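Local atomic coordinates of putative fimbrium anchoring subunit Fim4B (PDB entry 5CAG), a protein that probably serves as the anchoring subunit of a fimbrium, a probable lipoprotein thought to hold the pilus in the bacterial outer membrane. Residues T78-Y89 and W112-D123. Residues are numbered along the deposited sequence; the frame is centred on the assembly and turned at random.
Sequences TESIRIRGEESY and WSPDSLYVLNID. With SO4 (sulfate ion), chain G; SO4 (sulfate ion), chain I; SO4 (sulfate ion), chain H; SO4 (sulfate ion), chain D.
Asp115 lays its carboxylate against the turn Thr78-Glu79-Ser80-Ile81, where successive backbone N-H groups converge on it. OD2 takes the N-H of Glu79 at 2.8 Å, from the syn side and somewhat out of the carboxylate plane. OD1 is met nearly end-on by the N-H of Ile81 at 3.1 Å, and the N-H of Ser80 adds a weak, bent bond to the same oxygen. An aspartate suits this place because its short arm, with CG set between its own N and carbonyl carbon (chi1 53°), brings both oxygens to three consecutive N-H groups, from Glu79 to Ile81. Within the loop, Thr78 OG1 also bonds to the carbonyl O of Ile81, approaching from above the carbonyl plane.

Beside this polar grip lies an apolar one. Ile81, branched and apolar, directs CG1 at Pro114 CB and CD1 at Leu117 CB, 3.8 Å away; Phe205 of strand 197-205 touches all three residues and continues the cluster.

Tyr89 makes a separate contact, combining a buried ring, against Ser70 and Val72, with a hydroxyl that can both donate and accept. With CG anti to the backbone N, the ring extends this hydroxyl to Asn121 and Asp123. Tyr89 OH donates to Asp123 OD1 at 2.7 Å; this oxygen lies at the ring's edge, on the anti side of a carboxylate turned nearly perpendicular to the ring. Asn121 ND2 gives the same hydroxyl a nearly straight bond (168°), while its OD1 is taken by Lys209. Arg216 pairs with the other oxygen of Asp123.

Two carboxylates thus join 78-89, which carries an outermost strand of a small antiparallel sheet, to strand 118-127 and the loop leading into it: the amides around Asp115, and the phenol and arginine around Asp123, would be expected to stabilise their negative charge.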
loop_
_atom_site.group_PDB
_atom_site.type_symbol
_atom_site.label_atom_id
_atom_site.label_comp_id
_atom_site.label_asym_id
_atom_site.label_seq_id
_atom_site.Cartn_x
_atom_site.Cartn_y
_atom_site.Cartn_z
ATOM N N THR A 78 -2.945 -9.371 6.206
ATOM C CA THR A 78 -3.214 -7.930 6.279
ATOM C C THR A 78 -4.686 -7.682 6.443
ATOM O O THR A 78 -5.501 -8.428 5.890
ATOM C CB THR A 78 -2.676 -7.114 5.070
ATOM O OG1 THR A 78 -2.912 -7.744 3.818
ATOM C CG2 THR A 78 -1.238 -6.800 5.194
ATOM N N GLU A 79 -5.023 -6.606 7.166
ATOM C CA GLU A 79 -6.387 -6.180 7.454
ATOM C C GLU A 79 -7.072 -5.547 6.245
ATOM O O GLU A 79 -7.949 -6.152 5.627
ATOM C CB GLU A 79 -6.383 -5.169 8.627
ATOM C CG GLU A 79 -6.067 -5.797 9.974
ATOM C CD GLU A 79 -7.000 -6.931 10.352
ATOM O OE1 GLU A 79 -8.207 -6.657 10.553
ATOM O OE2 GLU A 79 -6.543 -8.099 10.374
ATOM N N SER A 80 -6.693 -4.309 5.954
ATOM C CA SER A 80 -7.252 -3.455 4.923
ATOM C C SER A 80 -6.912 -3.938 3.526
ATOM O O SER A 80 -7.768 -3.867 2.630
ATOM C CB SER A 80 -6.730 -2.024 5.097
ATOM O OG SER A 80 -6.844 -1.522 6.423
ATOM N N ILE A 81 -5.649 -4.388 3.338
ATOM C CA ILE A 81 -5.103 -4.790 2.045
ATOM C C ILE A 81 -5.624 -6.122 1.620
ATOM O O ILE A 81 -5.645 -7.092 2.388
ATOM C CB ILE A 81 -3.556 -4.753 1.978
ATOM C CG1 ILE A 81 -3.044 -3.317 2.239
ATOM C CG2 ILE A 81 -3.063 -5.223 0.603
ATOM C CD1 ILE A 81 -1.666 -3.227 2.470
ATOM N N ARG A 82 -6.059 -6.142 0.366
ATOM C CA ARG A 82 -6.556 -7.303 -0.348
ATOM C C ARG A 82 -5.676 -7.484 -1.615
ATOM O O ARG A 82 -5.053 -6.524 -2.081
ATOM C CB ARG A 82 -8.056 -7.142 -0.674
ATOM C CG ARG A 82 -8.980 -7.020 0.535
ATOM C CD ARG A 82 -10.437 -6.851 0.105
ATOM N NE ARG A 82 -11.270 -6.267 1.164
ATOM C CZ ARG A 82 -12.541 -5.902 1.001
ATOM N NH1 ARG A 82 -13.140 -6.059 -0.179
ATOM N NH2 ARG A 82 -13.220 -5.367 2.013
ATOM N N ILE A 83 -5.584 -8.716 -2.125
ATOM C CA ILE A 83 -4.798 -9.049 -3.312
ATOM C C ILE A 83 -5.745 -9.523 -4.395
ATOM O O ILE A 83 -6.671 -10.318 -4.133
ATOM C CB ILE A 83 -3.700 -10.123 -2.990
ATOM C CG1 ILE A 83 -2.664 -9.618 -1.963
ATOM C CG2 ILE A 83 -3.011 -10.701 -4.243
ATOM C CD1 ILE A 83 -1.901 -8.380 -2.344
ATOM N N ARG A 84 -5.501 -9.028 -5.618
ATOM C CA ARG A 84 -6.198 -9.423 -6.850
ATOM C C ARG A 84 -5.151 -9.586 -7.973
ATOM O O ARG A 84 -4.019 -9.112 -7.826
ATOM C CB ARG A 84 -7.327 -8.437 -7.232
ATOM C CG ARG A 84 -6.889 -7.030 -7.641
ATOM C CD ARG A 84 -8.092 -6.122 -7.803
ATOM N NE ARG A 84 -7.726 -4.708 -7.769
ATOM C CZ ARG A 84 -8.547 -3.726 -7.410
ATOM N NH1 ARG A 84 -9.793 -3.996 -7.029
ATOM N NH2 ARG A 84 -8.125 -2.468 -7.411
ATOM N N GLY A 85 -5.527 -10.273 -9.047
ATOM C CA GLY A 85 -4.685 -10.496 -10.221
ATOM C C GLY A 85 -3.469 -11.373 -10.018
ATOM O O GLY A 85 -2.519 -11.296 -10.796
ATOM N N GLU A 86 -3.504 -12.244 -9.000
ATOM C CA GLU A 86 -2.390 -13.132 -8.634
ATOM C C GLU A 86 -2.052 -14.197 -9.724
ATOM O O GLU A 86 -1.055 -14.914 -9.596
ATOM C CB GLU A 86 -2.684 -13.802 -7.283
ATOM C CG GLU A 86 -4.035 -14.483 -7.218
ATOM C CD GLU A 86 -4.405 -14.950 -5.829
ATOM O OE1 GLU A 86 -4.760 -14.086 -4.989
ATOM O OE2 GLU A 86 -4.341 -16.180 -5.584
ATOM N N GLU A 87 -2.862 -14.270 -10.792
ATOM C CA GLU A 87 -2.675 -15.220 -11.897
ATOM C C GLU A 87 -1.436 -14.857 -12.772
ATOM O O GLU A 87 -0.808 -15.757 -13.337
ATOM C CB GLU A 87 -3.957 -15.337 -12.758
ATOM C CG GLU A 87 -4.467 -14.025 -13.360
ATOM C CD GLU A 87 -5.490 -13.201 -12.585
ATOM O OE1 GLU A 87 -5.960 -13.651 -11.513
ATOM O OE2 GLU A 87 -5.854 -12.110 -13.083
ATOM N N SER A 88 -1.077 -13.561 -12.856
ATOM C CA SER A 88 0.059 -13.092 -13.645
ATOM C C SER A 88 0.907 -12.081 -12.883
ATOM O O SER A 88 0.362 -11.236 -12.175
ATOM C CB SER A 88 -0.428 -12.461 -14.944
ATOM O OG SER A 88 0.568 -11.631 -15.521
ATOM N N TYR A 89 2.235 -12.118 -13.094
ATOM C CA TYR A 89 3.178 -11.165 -12.500
ATOM C C TYR A 89 2.728 -9.739 -12.847
ATOM O O TYR A 89 2.536 -8.924 -11.945
ATOM C CB TYR A 89 4.607 -11.459 -13.026
ATOM C CG TYR A 89 5.733 -10.604 -12.472
ATOM C CD1 TYR A 89 6.219 -10.805 -11.181
ATOM C CD2 TYR A 89 6.401 -9.684 -13.282
ATOM C CE1 TYR A 89 7.295 -10.064 -10.688
ATOM C CE2 TYR A 89 7.479 -8.940 -12.803
ATOM C CZ TYR A 89 7.923 -9.132 -11.504
ATOM O OH TYR A 89 8.964 -8.378 -11.012
ATOM N N TRP A 112 -10.321 2.293 2.232
ATOM C CA TRP A 112 -9.586 2.302 3.491
ATOM C C TRP A 112 -8.113 2.558 3.279
ATOM O O TRP A 112 -7.606 2.243 2.205
ATOM C CB TRP A 112 -9.746 0.966 4.209
ATOM C CG TRP A 112 -11.157 0.552 4.481
ATOM C CD1 TRP A 112 -11.864 -0.413 3.830
ATOM C CD2 TRP A 112 -11.999 1.020 5.540
ATOM N NE1 TRP A 112 -13.119 -0.537 4.384
ATOM C CE2 TRP A 112 -13.220 0.316 5.448
ATOM C CE3 TRP A 112 -11.844 1.974 6.561
ATOM C CZ2 TRP A 112 -14.277 0.534 6.337
ATOM C CZ3 TRP A 112 -12.884 2.168 7.458
ATOM C CH2 TRP A 112 -14.083 1.460 7.339
ATOM N N SER A 113 -7.417 3.126 4.298
ATOM C CA SER A 113 -5.959 3.353 4.242
ATOM C C SER A 113 -5.256 2.005 4.318
ATOM O O SER A 113 -5.714 1.122 5.053
ATOM C CB SER A 113 -5.461 4.279 5.354
ATOM O OG SER A 113 -6.479 4.653 6.271
ATOM N N PRO A 114 -4.221 1.788 3.483
ATOM C CA PRO A 114 -3.565 0.483 3.459
ATOM C C PRO A 114 -2.724 0.235 4.693
ATOM O O PRO A 114 -2.029 1.139 5.135
ATOM C CB PRO A 114 -2.699 0.565 2.208
ATOM C CG PRO A 114 -2.412 1.986 2.038
ATOM C CD PRO A 114 -3.644 2.688 2.466
ATOM N N ASP A 115 -2.795 -0.990 5.262
ATOM C CA ASP A 115 -1.961 -1.338 6.413
ATOM C C ASP A 115 -0.563 -1.747 5.890
ATOM O O ASP A 115 -0.291 -1.530 4.705
ATOM C CB ASP A 115 -2.604 -2.367 7.351
ATOM C CG ASP A 115 -3.102 -3.648 6.749
ATOM O OD1 ASP A 115 -3.729 -3.593 5.665
ATOM O OD2 ASP A 115 -2.963 -4.698 7.413
ATOM N N SER A 116 0.356 -2.225 6.750
ATOM C CA SER A 116 1.718 -2.451 6.275
ATOM C C SER A 116 1.851 -3.612 5.281
ATOM O O SER A 116 1.354 -4.708 5.519
ATOM C CB SER A 116 2.676 -2.614 7.441
ATOM O OG SER A 116 2.657 -1.403 8.183
ATOM N N LEU A 117 2.480 -3.311 4.124
ATOM C CA LEU A 117 2.779 -4.271 3.051
ATOM C C LEU A 117 4.269 -4.214 2.746
ATOM O O LEU A 117 4.853 -3.115 2.679
ATOM C CB LEU A 117 1.944 -4.029 1.785
ATOM C CG LEU A 117 2.065 -5.041 0.667
ATOM C CD1 LEU A 117 1.389 -6.382 1.005
ATOM C CD2 LEU A 117 1.492 -4.485 -0.557
ATOM N N TYR A 118 4.883 -5.414 2.660
ATOM C CA TYR A 118 6.301 -5.612 2.387
ATOM C C TYR A 118 6.420 -6.396 1.113
ATOM O O TYR A 118 5.796 -7.444 0.979
ATOM C CB TYR A 118 7.007 -6.300 3.553
ATOM C CG TYR A 118 6.754 -5.612 4.870
ATOM C CD1 TYR A 118 7.441 -4.453 5.222
ATOM C CD2 TYR A 118 5.799 -6.100 5.756
ATOM C CE1 TYR A 118 7.193 -3.808 6.436
ATOM C CE2 TYR A 118 5.527 -5.451 6.959
ATOM C CZ TYR A 118 6.225 -4.309 7.298
ATOM O OH TYR A 118 5.937 -3.715 8.507
ATOM N N VAL A 119 7.102 -5.837 0.124
ATOM C CA VAL A 119 7.177 -6.473 -1.179
ATOM C C VAL A 119 8.619 -6.593 -1.652
ATOM O O VAL A 119 9.462 -5.735 -1.373
ATOM C CB VAL A 119 6.299 -5.690 -2.214
ATOM C CG1 VAL A 119 6.569 -6.109 -3.664
ATOM C CG2 VAL A 119 4.822 -5.840 -1.904
ATOM N N LEU A 120 8.867 -7.685 -2.387
ATOM C CA LEU A 120 10.044 -7.960 -3.187
ATOM C C LEU A 120 9.554 -8.432 -4.548
ATOM O O LEU A 120 8.723 -9.349 -4.612
ATOM C CB LEU A 120 11.014 -8.969 -2.566
ATOM C CG LEU A 120 12.095 -9.469 -3.536
ATOM C CD1 LEU A 120 13.093 -8.383 -3.861
ATOM C CD2 LEU A 120 12.775 -10.685 -3.019
ATOM N N ASN A 121 10.013 -7.783 -5.625
ATOM C CA ASN A 121 9.642 -8.230 -6.965
ATOM C C ASN A 121 10.868 -8.187 -7.873
ATOM O O ASN A 121 11.533 -7.144 -7.989
ATOM C CB ASN A 121 8.459 -7.469 -7.553
ATOM C CG ASN A 121 8.722 -6.039 -7.893
ATOM O OD1 ASN A 121 8.775 -5.158 -7.020
ATOM N ND2 ASN A 121 8.845 -5.787 -9.182
ATOM N N ILE A 122 11.219 -9.370 -8.423
ATOM C CA ILE A 122 12.353 -9.576 -9.327
ATOM C C ILE A 122 11.756 -9.828 -10.700
ATOM O O ILE A 122 10.947 -10.755 -10.824
ATOM C CB ILE A 122 13.244 -10.750 -8.845
ATOM C CG1 ILE A 122 13.736 -10.541 -7.408
ATOM C CG2 ILE A 122 14.400 -10.982 -9.804
ATOM C CD1 ILE A 122 14.064 -11.822 -6.662
ATOM N N ASP A 123 12.074 -8.981 -11.705
ATOM C CA ASP A 123 11.523 -9.159 -13.049
ATOM C C ASP A 123 12.069 -10.434 -13.695
ATOM O O ASP A 123 11.320 -11.115 -14.397
ATOM C CB ASP A 123 11.787 -7.950 -13.950
ATOM C CG ASP A 123 11.004 -6.684 -13.651
ATOM O OD1 ASP A 123 9.942 -6.773 -12.959
ATOM O OD2 ASP A 123 11.406 -5.611 -14.158
HETATM S S SO4 G . -7.889 -12.575 -8.461
HETATM O O1 SO4 G . -7.841 -13.950 -8.964
HETATM O O2 SO4 G . -6.716 -12.409 -7.590
HETATM O O3 SO4 G . -7.899 -11.630 -9.604
HETATM O O4 SO4 G . -9.110 -12.370 -7.670
HETATM S S SO4 I . -12.016 -4.573 5.122
HETATM O O1 SO4 I . -11.155 -4.039 4.056
HETATM O O2 SO4 I . -11.767 -6.010 5.229
HETATM O O3 SO4 I . -11.677 -3.932 6.397
HETATM O O4 SO4 I . -13.432 -4.319 4.788
HETATM S S SO4 H . -16.643 -5.380 0.608
HETATM O O1 SO4 H . -16.098 -6.617 0.042
HETATM O O2 SO4 H . -17.278 -5.673 1.906
HETATM O O3 SO4 H . -15.570 -4.384 0.801
HETATM O O4 SO4 H . -17.628 -4.833 -0.328
HETATM S S SO4 D . 6.697 -0.591 11.266
HETATM O O1 SO4 D . 5.322 -0.916 11.666
HETATM O O2 SO4 D . 7.650 -1.298 12.114
HETATM O O3 SO4 D . 6.896 -0.970 9.861
HETATM O O4 SO4 D . 6.928 0.842 11.422
#